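Local coordinates for protein SAM-dependent methyltransferase (Anabaena variabilis ATCC 29413, PDB 3GGD) that probably transfers a methyl group from S-adenosylmethionine to a substrate not yet identified, and binds the spent cofactor S-adenosyl-L-homocysteine in a Rossmann-like fold, at residues 46-54 with 156-164; 134-143 with 197-208. All coordinates share one frame; numbering follows the deposited sequence.

Interaction 1 of 2, residues 46-54 with 156-164; sequences DLPRFELLF and QGAMYLIEL. With SO4 (sulfate ion), chain J; EDO (1,2-ethanediol), chain L; EDO (1,2-ethanediol), chain N.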
loop_
_atom_site.group_PDB
_atom_site.type_symbol
_atom_site.label_atom_id
_atom_site.label_comp_id
_atom_site.label_asym_id
_atom_site.label_seq_id
_atom_site.Cartn_x
_atom_site.Cartn_y
_atom_site.Cartn_z
ATOM N N ASP A 46 -2.934 4.310 11.917
ATOM C CA ASP A 46 -2.669 5.363 10.911
ATOM C C ASP A 46 -3.538 6.636 11.031
ATOM O O ASP A 46 -3.025 7.760 10.892
ATOM C CB ASP A 46 -2.883 4.808 9.496
ATOM C CG ASP A 46 -1.956 3.606 9.182
ATOM O OD1 ASP A 46 -0.771 3.657 9.587
ATOM O OD2 ASP A 46 -2.425 2.661 8.517
ATOM N N LEU A 47 -4.838 6.449 11.292
ATOM C CA LEU A 47 -5.809 7.540 11.155
ATOM C C LEU A 47 -5.474 8.792 11.990
ATOM O O LEU A 47 -5.555 9.879 11.464
ATOM C CB LEU A 47 -7.253 7.050 11.391
ATOM C CG LEU A 47 -8.400 8.061 11.158
ATOM C CD1 LEU A 47 -8.296 8.681 9.757
ATOM C CD2 LEU A 47 -9.823 7.475 11.414
ATOM N N PRO A 48 -5.070 8.646 13.271
ATOM C CA PRO A 48 -4.700 9.864 13.989
ATOM C C PRO A 48 -3.568 10.690 13.336
ATOM O O PRO A 48 -3.480 11.902 13.546
ATOM C CB PRO A 48 -4.293 9.359 15.370
ATOM C CG PRO A 48 -4.886 7.998 15.491
ATOM C CD PRO A 48 -4.924 7.451 14.102
ATOM N N ARG A 49 -2.730 10.056 12.537
ATOM C CA ARG A 49 -1.592 10.767 11.915
ATOM C C ARG A 49 -2.019 11.697 10.798
ATOM O O ARG A 49 -1.267 12.575 10.425
ATOM C CB ARG A 49 -0.577 9.751 11.373
ATOM C CG ARG A 49 0.077 8.887 12.458
ATOM C CD ARG A 49 0.771 7.686 11.879
ATOM N NE ARG A 49 1.443 6.914 12.928
ATOM C CZ ARG A 49 2.060 5.756 12.729
ATOM N NH1 ARG A 49 2.125 5.209 11.534
ATOM N NH2 ARG A 49 2.629 5.125 13.737
ATOM N N PHE A 50 -3.208 11.487 10.229
ATOM C CA PHE A 50 -3.689 12.346 9.139
ATOM C C PHE A 50 -5.109 12.921 9.225
ATOM O O PHE A 50 -5.444 13.840 8.465
ATOM C CB PHE A 50 -3.526 11.642 7.812
ATOM C CG PHE A 50 -4.386 10.419 7.615
ATOM C CD1 PHE A 50 -5.631 10.516 6.996
ATOM C CD2 PHE A 50 -3.897 9.164 7.903
ATOM C CE1 PHE A 50 -6.399 9.390 6.756
ATOM C CE2 PHE A 50 -4.661 8.045 7.662
ATOM C CZ PHE A 50 -5.912 8.151 7.089
ATOM N N GLU A 51 -5.942 12.426 10.138
ATOM C CA GLU A 51 -7.315 12.867 10.158
ATOM C C GLU A 51 -7.518 14.361 10.421
ATOM O O GLU A 51 -8.533 14.920 10.012
ATOM C CB GLU A 51 -8.148 12.046 11.171
ATOM C CG GLU A 51 -7.732 12.201 12.610
ATOM C CD GLU A 51 -8.544 11.315 13.536
ATOM O OE1 GLU A 51 -9.756 11.231 13.331
ATOM O OE2 GLU A 51 -8.008 10.747 14.492
ATOM N N LEU A 52 -6.619 15.002 11.166
ATOM C CA LEU A 52 -6.788 16.417 11.411
ATOM C C LEU A 52 -6.165 17.202 10.263
ATOM O O LEU A 52 -6.281 18.420 10.245
ATOM C CB LEU A 52 -6.134 16.831 12.722
ATOM C CG LEU A 52 -6.590 16.042 13.959
ATOM C CD1 LEU A 52 -5.940 16.591 15.221
ATOM C CD2 LEU A 52 -8.100 16.128 14.063
ATOM N N LEU A 53 -5.503 16.531 9.319
ATOM C CA LEU A 53 -4.849 17.252 8.219
ATOM C C LEU A 53 -5.613 17.153 6.901
ATOM O O LEU A 53 -5.336 17.914 6.008
ATOM C CB LEU A 53 -3.416 16.740 8.018
ATOM C CG LEU A 53 -2.469 16.839 9.212
ATOM C CD1 LEU A 53 -1.117 16.147 8.976
ATOM C CD2 LEU A 53 -2.306 18.322 9.643
ATOM N N PHE A 54 -6.558 16.224 6.753
ATOM C CA PHE A 54 -7.264 16.049 5.489
ATOM C C PHE A 54 -8.544 16.893 5.456
ATOM O O PHE A 54 -9.290 16.883 6.399
ATOM C CB PHE A 54 -7.709 14.586 5.347
ATOM C CG PHE A 54 -6.653 13.628 4.824
ATOM C CD1 PHE A 54 -5.301 13.918 4.864
ATOM C CD2 PHE A 54 -7.048 12.383 4.319
ATOM C CE1 PHE A 54 -4.371 13.006 4.404
ATOM C CE2 PHE A 54 -6.103 11.448 3.870
ATOM C CZ PHE A 54 -4.776 11.788 3.892
ATOM N N GLN A 156 -5.220 20.398 -3.784
ATOM C CA GLN A 156 -5.874 20.374 -2.487
ATOM C C GLN A 156 -5.795 19.074 -1.748
ATOM O O GLN A 156 -6.034 19.049 -0.558
ATOM C CB GLN A 156 -7.355 20.706 -2.620
ATOM C CG GLN A 156 -7.711 22.053 -3.277
ATOM C CD GLN A 156 -9.253 22.238 -3.268
ATOM O OE1 GLN A 156 -9.910 22.066 -2.210
ATOM N NE2 GLN A 156 -9.836 22.521 -4.441
ATOM N N GLY A 157 -5.519 17.988 -2.451
ATOM C CA GLY A 157 -5.393 16.696 -1.796
ATOM C C GLY A 157 -4.159 16.510 -0.927
ATOM O O GLY A 157 -3.113 17.072 -1.221
ATOM N N ALA A 158 -4.288 15.701 0.125
ATOM C CA ALA A 158 -3.140 15.286 0.935
ATOM C C ALA A 158 -3.099 13.757 0.910
ATOM O O ALA A 158 -4.127 13.094 0.730
ATOM C CB ALA A 158 -3.197 15.827 2.408
HETATM N N MSE A 159 -1.892 13.211 1.072
HETATM C CA MSE A 159 -1.672 11.778 1.056
HETATM C C MSE A 159 -0.965 11.350 2.311
HETATM O O MSE A 159 0.080 11.905 2.653
HETATM C CB MSE A 159 -0.796 11.337 -0.131
HETATM C CG MSE A 159 -0.411 9.902 -0.031
HETATM SE SE MSE A 159 0.289 9.112 -1.662
HETATM C CE MSE A 159 1.805 10.295 -1.999
ATOM N N TYR A 160 -1.531 10.339 2.964
ATOM C CA TYR A 160 -0.823 9.621 3.990
ATOM C C TYR A 160 -0.367 8.308 3.358
ATOM O O TYR A 160 -1.176 7.593 2.760
ATOM C CB TYR A 160 -1.726 9.256 5.172
ATOM C CG TYR A 160 -1.042 8.312 6.191
ATOM C CD1 TYR A 160 -0.235 8.808 7.207
ATOM C CD2 TYR A 160 -1.224 6.929 6.130
ATOM C CE1 TYR A 160 0.345 7.953 8.150
ATOM C CE2 TYR A 160 -0.634 6.063 7.056
ATOM C CZ TYR A 160 0.149 6.591 8.059
ATOM O OH TYR A 160 0.672 5.736 8.982
ATOM N N LEU A 161 0.921 8.014 3.477
ATOM C CA LEU A 161 1.428 6.703 3.067
ATOM C C LEU A 161 2.314 6.096 4.168
ATOM O O LEU A 161 2.977 6.807 4.928
ATOM C CB LEU A 161 2.192 6.744 1.751
ATOM C CG LEU A 161 3.604 7.375 1.690
ATOM C CD1 LEU A 161 4.276 6.977 0.301
ATOM C CD2 LEU A 161 3.555 8.865 1.871
ATOM N N ILE A 162 2.238 4.769 4.270
ATOM C CA ILE A 162 3.068 3.993 5.192
ATOM C C ILE A 162 3.630 2.826 4.353
ATOM O O ILE A 162 2.909 2.144 3.622
ATOM C CB ILE A 162 2.301 3.570 6.469
ATOM C CG1 ILE A 162 3.264 2.825 7.416
ATOM C CG2 ILE A 162 0.978 2.754 6.109
ATOM C CD1 ILE A 162 2.677 2.409 8.800
ATOM N N GLU A 163 4.947 2.688 4.412
ATOM C CA GLU A 163 5.687 1.768 3.577
ATOM C C GLU A 163 6.705 1.023 4.435
ATOM O O GLU A 163 6.964 1.408 5.568
ATOM C CB GLU A 163 6.426 2.578 2.485
ATOM C CG GLU A 163 5.491 3.300 1.525
ATOM C CD GLU A 163 4.646 2.359 0.693
ATOM O OE1 GLU A 163 5.108 1.207 0.459
ATOM O OE2 GLU A 163 3.496 2.753 0.308
ATOM N N LEU A 164 7.285 -0.037 3.890
ATOM C CA LEU A 164 8.399 -0.693 4.560
ATOM C C LEU A 164 9.584 0.213 4.336
ATOM O O LEU A 164 9.772 0.715 3.225
ATOM C CB LEU A 164 8.627 -2.106 4.026
ATOM C CG LEU A 164 7.424 -3.068 4.195
ATOM C CD1 LEU A 164 7.787 -4.535 3.868
ATOM C CD2 LEU A 164 6.819 -2.977 5.595
HETATM S S SO4 J . 2.398 7.814 16.351
HETATM O O1 SO4 J . 1.152 8.206 15.681
HETATM O O2 SO4 J . 2.518 6.351 16.480
HETATM O O3 SO4 J . 2.326 8.367 17.704
HETATM O O4 SO4 J . 3.574 8.386 15.689
HETATM C C1 EDO L . 0.836 -0.620 10.462
HETATM O O1 EDO L . 0.180 -1.899 10.387
HETATM C C2 EDO L . -0.140 0.566 10.216
HETATM O O2 EDO L . -0.988 0.415 9.035
HETATM C C1 EDO N . -7.491 22.029 -8.360
HETATM O O1 EDO N . -7.593 22.273 -6.961
HETATM C C2 EDO N . -6.024 21.892 -8.773
HETATM O O2 EDO N . -5.579 20.507 -8.645
#
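Tyr160, on strand 158-164, rises into helix 46-50, whose axis runs 9.4 Å from that of the strand and at 146° to it, nearer antiparallel than parallel. Its hydroxyl is gripped twice. It donates to Asp46 OD1, with OH and OD1 2.6 Å apart, meeting the carboxylate from above its plane, and it accepts from Arg49 NH1, 3.0 Å from OH, with the hydroxyl oxygen lying nearly in the guanidinium plane. The hydroxyl thus bridges a carboxylate and a guanidinium one helical turn apart. Arg49, extended from CG to NE, passes obliquely across the end of the phenol, and the far edge of its guanidinium holds a sulfate ion by two nearly straight bonds, NE to O1 and NH2 to O2. Asp46 OD2 is taken up by Tyr129 and by an ethanediol which, like the sulfate, probably comes from the crystallisation liquor.

Further along, the contact turns apolar. Phe50 carries its ring between its own N and carbonyl carbon (chi1 66°), which sets CD2 3.4 Å from Tyr160 CG; the two rings are near parallel, 29° apart, but slid so far that they barely overlap. Phe54, in the loop beyond the helix, brings CE1 to 3.6 Å from Ala158 CB and turns the CZ edge of its ring to Tyr160 N. Ile162 closes the polar end, its CD1 lying 3.8 Å from Asp46 OD1. Alternate strand residues Ala158, Tyr160 and Ile162 all face the helix, while Met159 points away. This is a helix packed on one face of the central sheet, as in the alpha/beta/alpha sandwich of Rossmann-like methyltransferases.

Interaction 2 of 2, residues 134-143 with 197-208; sequences FHHIPVEKRE and GIFTAEDIELYF. With SAH (S-adenosyl-L-homocysteine), chain E.
Arg142 reaches from the start of helix 142-153 to Ile198 O and grips that one carbonyl oxygen end-on with both terminal nitrogens, NH1 at 3.1 Å and NH2 at 3.2 Å from it. Both come from the same face of the carbonyl, the NH2 bond well above its plane. NE turns back to Ile137 O, so bonds on two sides of the guanidinium fix its rotation; the chain, extended from CG to NE, carries the guanidinium between the two carbonyls. Another bond across the contact is almost straight: Gly197 N donates to His135 ND1, 3.0 Å away and in the imidazole plane, which makes ND1 the acceptor nitrogen.

Charge and water add to these. Arg142 NH1 forms a long salt bridge to Asp203 OD2, and a water joins Asp203 OD1 to the hydroxyl of Tyr207. Asp203 is also half of a capping box with Thr200 at the start of helix 201-207. A second water links Glu143 OE1 to Tyr207 O.

Aromatic packing fills the interior. Phe199 sets CE2 over the centre of the Phe134 ring, 3.6 Å from Phe134 CG, with the ring planes oblique at 31°. Phe208 turns the edge of its ring toward Phe134, its CE2 3.9 Å from Phe134 CE2. Tyr207 lies against the aliphatic part of Arg142, its CZ 3.4 Å from Arg142 CB.

His136, beside the bound S-adenosyl-L-homocysteine, belongs to its pocket. A buried arginine bonded to carbonyls of both segments thus ties the turn carrying this histidine to the chain leading into helix 201-207.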
loop_
_atom_site.group_PDB
_atom_site.type_symbol
_atom_site.label_atom_id
_atom_site.label_comp_id
_atom_site.label_asym_id
_atom_site.label_seq_id
_atom_site.Cartn_x
_atom_site.Cartn_y
_atom_site.Cartn_z
ATOM N N PHE A 134 3.996 1.264 -2.316
ATOM C CA PHE A 134 5.169 1.748 -3.058
ATOM C C PHE A 134 6.435 0.879 -2.944
ATOM O O PHE A 134 7.193 0.732 -3.917
ATOM C CB PHE A 134 5.505 3.154 -2.544
ATOM C CG PHE A 134 5.686 4.214 -3.640
ATOM C CD1 PHE A 134 6.500 4.003 -4.716
ATOM C CD2 PHE A 134 5.093 5.454 -3.510
ATOM C CE1 PHE A 134 6.685 4.986 -5.683
ATOM C CE2 PHE A 134 5.264 6.455 -4.486
ATOM C CZ PHE A 134 6.065 6.201 -5.573
ATOM N N HIS A 135 6.683 0.323 -1.754
ATOM C CA HIS A 135 7.986 -0.294 -1.461
ATOM C C HIS A 135 8.267 -1.491 -2.374
ATOM O O HIS A 135 9.417 -1.730 -2.743
ATOM C CB HIS A 135 8.058 -0.713 -0.002
ATOM C CG HIS A 135 7.240 -1.930 0.297
ATOM N ND1 HIS A 135 7.748 -3.207 0.208
ATOM C CD2 HIS A 135 5.937 -2.070 0.629
ATOM C CE1 HIS A 135 6.797 -4.083 0.484
ATOM N NE2 HIS A 135 5.683 -3.421 0.728
ATOM N N HIS A 136 7.222 -2.211 -2.786
ATOM C CA HIS A 136 7.411 -3.380 -3.655
ATOM C C HIS A 136 7.523 -3.027 -5.141
ATOM O O HIS A 136 7.826 -3.911 -5.964
ATOM C CB HIS A 136 6.254 -4.366 -3.462
ATOM C CG HIS A 136 4.925 -3.726 -3.647
ATOM N ND1 HIS A 136 4.393 -3.459 -4.896
ATOM C CD2 HIS A 136 4.026 -3.273 -2.740
ATOM C CE1 HIS A 136 3.222 -2.868 -4.741
ATOM N NE2 HIS A 136 2.986 -2.735 -3.447
ATOM N N ILE A 137 7.255 -1.770 -5.506
ATOM C CA ILE A 137 7.348 -1.364 -6.905
ATOM C C ILE A 137 8.809 -1.345 -7.354
ATOM O O ILE A 137 9.671 -0.749 -6.692
ATOM C CB ILE A 137 6.671 0.020 -7.165
ATOM C CG1 ILE A 137 5.180 -0.015 -6.779
ATOM C CG2 ILE A 137 6.852 0.481 -8.645
ATOM C CD1 ILE A 137 4.232 -0.764 -7.740
ATOM N N PRO A 138 9.122 -2.021 -8.468
ATOM C CA PRO A 138 10.493 -1.922 -8.964
ATOM C C PRO A 138 10.913 -0.453 -9.105
ATOM O O PRO A 138 10.118 0.373 -9.565
ATOM C CB PRO A 138 10.417 -2.604 -10.337
ATOM C CG PRO A 138 9.296 -3.580 -10.156
ATOM C CD PRO A 138 8.295 -2.871 -9.337
ATOM N N VAL A 139 12.142 -0.162 -8.709
ATOM C CA VAL A 139 12.652 1.216 -8.648
ATOM C C VAL A 139 12.510 1.954 -9.973
ATOM O O VAL A 139 12.096 3.115 -9.992
ATOM C CB VAL A 139 14.104 1.247 -8.099
ATOM C CG1 VAL A 139 14.770 2.629 -8.306
ATOM C CG2 VAL A 139 14.045 0.880 -6.613
ATOM N N GLU A 140 12.770 1.254 -11.071
ATOM C CA GLU A 140 12.667 1.861 -12.390
ATOM C C GLU A 140 11.219 2.185 -12.840
ATOM O O GLU A 140 11.031 2.855 -13.834
ATOM C CB GLU A 140 13.379 1.012 -13.446
ATOM C CG GLU A 140 12.704 -0.340 -13.706
ATOM C CD GLU A 140 13.095 -1.503 -12.732
ATOM O OE1 GLU A 140 13.707 -1.307 -11.612
ATOM O OE2 GLU A 140 12.759 -2.646 -13.161
ATOM N N LYS A 141 10.210 1.736 -12.096
ATOM C CA LYS A 141 8.832 2.031 -12.410
ATOM C C LYS A 141 8.197 2.993 -11.430
ATOM O O LYS A 141 7.037 3.379 -11.604
ATOM C CB LYS A 141 8.044 0.723 -12.464
ATOM C CG LYS A 141 8.458 -0.076 -13.716
ATOM C CD LYS A 141 8.110 -1.515 -13.559
ATOM C CE LYS A 141 8.494 -2.383 -14.837
ATOM N NZ LYS A 141 8.423 -3.868 -14.446
ATOM N N ARG A 142 8.946 3.391 -10.409
ATOM C CA ARG A 142 8.387 4.213 -9.338
ATOM C C ARG A 142 7.940 5.608 -9.768
ATOM O O ARG A 142 6.981 6.125 -9.218
ATOM C CB ARG A 142 9.351 4.320 -8.151
ATOM C CG ARG A 142 9.412 3.027 -7.345
ATOM C CD ARG A 142 10.425 3.104 -6.210
ATOM N NE ARG A 142 10.391 1.889 -5.375
ATOM C CZ ARG A 142 10.952 1.790 -4.165
ATOM N NH1 ARG A 142 11.593 2.831 -3.636
ATOM N NH2 ARG A 142 10.858 0.650 -3.483
ATOM N N GLU A 143 8.621 6.192 -10.738
ATOM C CA GLU A 143 8.269 7.527 -11.193
ATOM C C GLU A 143 6.851 7.535 -11.788
ATOM O O GLU A 143 6.142 8.497 -11.618
ATOM C CB GLU A 143 9.331 8.060 -12.180
ATOM C CG GLU A 143 8.898 9.284 -13.039
ATOM C CD GLU A 143 8.633 10.620 -12.256
ATOM O OE1 GLU A 143 8.997 10.757 -11.056
ATOM O OE2 GLU A 143 8.064 11.555 -12.886
ATOM N N GLY A 197 10.455 -4.201 -0.709
ATOM C CA GLY A 197 11.544 -3.258 -0.899
ATOM C C GLY A 197 11.545 -2.204 0.188
ATOM O O GLY A 197 10.983 -2.410 1.276
ATOM N N ILE A 198 12.165 -1.062 -0.134
ATOM C CA ILE A 198 12.449 0.035 0.818
ATOM C C ILE A 198 11.938 1.390 0.287
ATOM O O ILE A 198 12.243 1.728 -0.847
ATOM C CB ILE A 198 13.997 0.150 1.010
ATOM C CG1 ILE A 198 14.609 -1.188 1.478
ATOM C CG2 ILE A 198 14.374 1.280 1.999
ATOM C CD1 ILE A 198 16.121 -1.331 1.168
ATOM N N PHE A 199 11.196 2.166 1.093
ATOM C CA PHE A 199 10.789 3.511 0.720
ATOM C C PHE A 199 11.190 4.455 1.863
ATOM O O PHE A 199 10.914 4.173 3.035
ATOM C CB PHE A 199 9.287 3.574 0.434
ATOM C CG PHE A 199 8.867 4.811 -0.287
ATOM C CD1 PHE A 199 8.503 5.946 0.421
ATOM C CD2 PHE A 199 8.865 4.851 -1.660
ATOM C CE1 PHE A 199 8.129 7.087 -0.228
ATOM C CE2 PHE A 199 8.501 6.004 -2.345
ATOM C CZ PHE A 199 8.114 7.118 -1.628
ATOM N N THR A 200 11.844 5.560 1.524
ATOM C CA THR A 200 12.424 6.470 2.505
ATOM C C THR A 200 12.028 7.942 2.322
ATOM O O THR A 200 11.410 8.340 1.303
ATOM C CB THR A 200 13.951 6.436 2.376
ATOM O OG1 THR A 200 14.314 7.090 1.162
ATOM C CG2 THR A 200 14.516 4.987 2.345
ATOM N N ALA A 201 12.434 8.766 3.285
ATOM C CA ALA A 201 12.254 10.210 3.210
ATOM C C ALA A 201 12.931 10.702 1.945
ATOM O O ALA A 201 12.453 11.629 1.290
ATOM C CB ALA A 201 12.882 10.923 4.453
ATOM N N GLU A 202 14.062 10.113 1.593
ATOM C CA GLU A 202 14.771 10.552 0.389
ATOM C C GLU A 202 13.969 10.201 -0.871
ATOM O O GLU A 202 14.076 10.900 -1.865
ATOM C CB GLU A 202 16.188 9.983 0.304
ATOM C CG GLU A 202 17.149 10.530 1.368
ATOM C CD GLU A 202 16.805 10.058 2.825
ATOM O OE1 GLU A 202 16.173 8.962 3.033
ATOM O OE2 GLU A 202 17.155 10.819 3.768
ATOM N N ASP A 203 13.160 9.142 -0.823
ATOM C CA ASP A 203 12.288 8.825 -1.951
ATOM C C ASP A 203 11.163 9.853 -2.106
ATOM O O ASP A 203 10.689 10.070 -3.214
ATOM C CB ASP A 203 11.695 7.406 -1.858
ATOM C CG ASP A 203 12.742 6.309 -2.094
ATOM O OD1 ASP A 203 13.554 6.408 -3.055
ATOM O OD2 ASP A 203 12.741 5.330 -1.308
ATOM N N ILE A 204 10.700 10.445 -1.003
ATOM C CA ILE A 204 9.677 11.501 -1.084
ATOM C C ILE A 204 10.292 12.686 -1.859
ATOM O O ILE A 204 9.670 13.232 -2.735
ATOM C CB ILE A 204 9.192 12.007 0.279
ATOM C CG1 ILE A 204 8.502 10.896 1.085
ATOM C CG2 ILE A 204 8.261 13.238 0.082
ATOM C CD1 ILE A 204 7.235 10.378 0.492
ATOM N N GLU A 205 11.517 13.055 -1.550
ATOM C CA GLU A 205 12.186 14.126 -2.289
ATOM C C GLU A 205 12.435 13.782 -3.762
ATOM O O GLU A 205 12.318 14.642 -4.645
ATOM C CB GLU A 205 13.501 14.494 -1.614
ATOM C CG GLU A 205 14.321 15.554 -2.352
ATOM C CD GLU A 205 13.610 16.920 -2.484
ATOM O OE1 GLU A 205 12.736 17.248 -1.658
ATOM O OE2 GLU A 205 13.961 17.694 -3.403
ATOM N N LEU A 206 12.768 12.524 -4.030
ATOM C CA LEU A 206 13.106 12.073 -5.370
ATOM C C LEU A 206 11.862 12.093 -6.252
ATOM O O LEU A 206 11.912 12.641 -7.350
ATOM C CB LEU A 206 13.715 10.657 -5.337
ATOM C CG LEU A 206 14.105 9.972 -6.648
ATOM C CD1 LEU A 206 15.140 10.782 -7.465
ATOM C CD2 LEU A 206 14.660 8.545 -6.387
ATOM N N TYR A 207 10.766 11.489 -5.789
ATOM C CA TYR A 207 9.563 11.372 -6.608
ATOM C C TYR A 207 8.586 12.522 -6.472
ATOM O O TYR A 207 7.765 12.742 -7.395
ATOM C CB TYR A 207 8.825 10.027 -6.366
ATOM C CG TYR A 207 9.729 8.852 -6.652
ATOM C CD1 TYR A 207 10.225 8.636 -7.925
ATOM C CD2 TYR A 207 10.168 8.014 -5.617
ATOM C CE1 TYR A 207 11.121 7.597 -8.186
ATOM C CE2 TYR A 207 11.068 6.963 -5.858
ATOM C CZ TYR A 207 11.536 6.761 -7.134
ATOM O OH TYR A 207 12.416 5.734 -7.363
ATOM N N PHE A 208 8.680 13.253 -5.361
ATOM C CA PHE A 208 7.767 14.343 -5.062
ATOM C C PHE A 208 8.476 15.604 -4.642
ATOM O O PHE A 208 8.201 16.165 -3.595
ATOM C CB PHE A 208 6.793 13.936 -3.955
ATOM C CG PHE A 208 6.004 12.674 -4.261
ATOM C CD1 PHE A 208 4.940 12.698 -5.154
ATOM C CD2 PHE A 208 6.314 11.469 -3.628
ATOM C CE1 PHE A 208 4.222 11.522 -5.443
ATOM C CE2 PHE A 208 5.601 10.306 -3.907
ATOM C CZ PHE A 208 4.549 10.328 -4.816
HETATM N N SAH E . -3.208 -1.367 0.982
HETATM C CA SAH E . -3.626 -2.787 1.112
HETATM C CB SAH E . -2.820 -3.753 0.217
HETATM C CG SAH E . -1.286 -3.791 0.338
HETATM S SD SAH E . -0.525 -5.043 -0.710
HETATM C C SAH E . -3.556 -3.263 2.555
HETATM O O SAH E . -4.226 -4.262 2.922
HETATM O OXT SAH E . -2.826 -2.694 3.366
HETATM C "C5'" SAH E . -0.089 -4.074 -2.126
HETATM C "C4'" SAH E . -1.302 -3.800 -3.064
HETATM O "O4'" SAH E . -0.879 -2.978 -4.178
HETATM C "C3'" SAH E . -1.960 -5.029 -3.717
HETATM O "O3'" SAH E . -3.361 -5.074 -3.505
HETATM C "C2'" SAH E . -1.686 -4.861 -5.206
HETATM O "O2'" SAH E . -2.617 -5.508 -6.099
HETATM C "C1'" SAH E . -1.601 -3.352 -5.344
HETATM N N9 SAH E . -0.907 -2.904 -6.556
HETATM C C8 SAH E . 0.246 -3.445 -7.039
HETATM N N7 SAH E . 0.633 -2.787 -8.144
HETATM C C5 SAH E . -0.302 -1.816 -8.372
HETATM C C6 SAH E . -0.507 -0.819 -9.417
HETATM N N6 SAH E . 0.417 -0.795 -10.406
HETATM N N1 SAH E . -1.577 -0.013 -9.379
HETATM C C2 SAH E . -2.490 -0.123 -8.361
HETATM N N3 SAH E . -2.352 -1.033 -7.397
HETATM C C4 SAH E . -1.323 -1.902 -7.363
HETATM O O HOH W 1 13.401 4.673 -5.040
HETATM O O HOH W 2 6.646 11.443 -9.675
#

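Strand 158-164 joins the two buried contacts: helix 46-50 packs on it in interaction 1, and its end touches interaction 2, where Glu163 OE1 probably accepts from His135 N and Leu164 O from Phe199 N. Their centres lie about 17 Å apart, and their segments alternate along the chain. Interaction 1 is a helix laid on the sheet, with a tyrosine hydroxyl holding its polar end and phenylalanines its apolar end. In interaction 2 loops meet a short helix and the start of another, so backbone carbonyls, an imidazole and waters do much of the joining around an aromatic cluster, while Val139 and Glu143 lie at the exposed margin of the contact. Segment 134-143 also contributes to the ligand pocket.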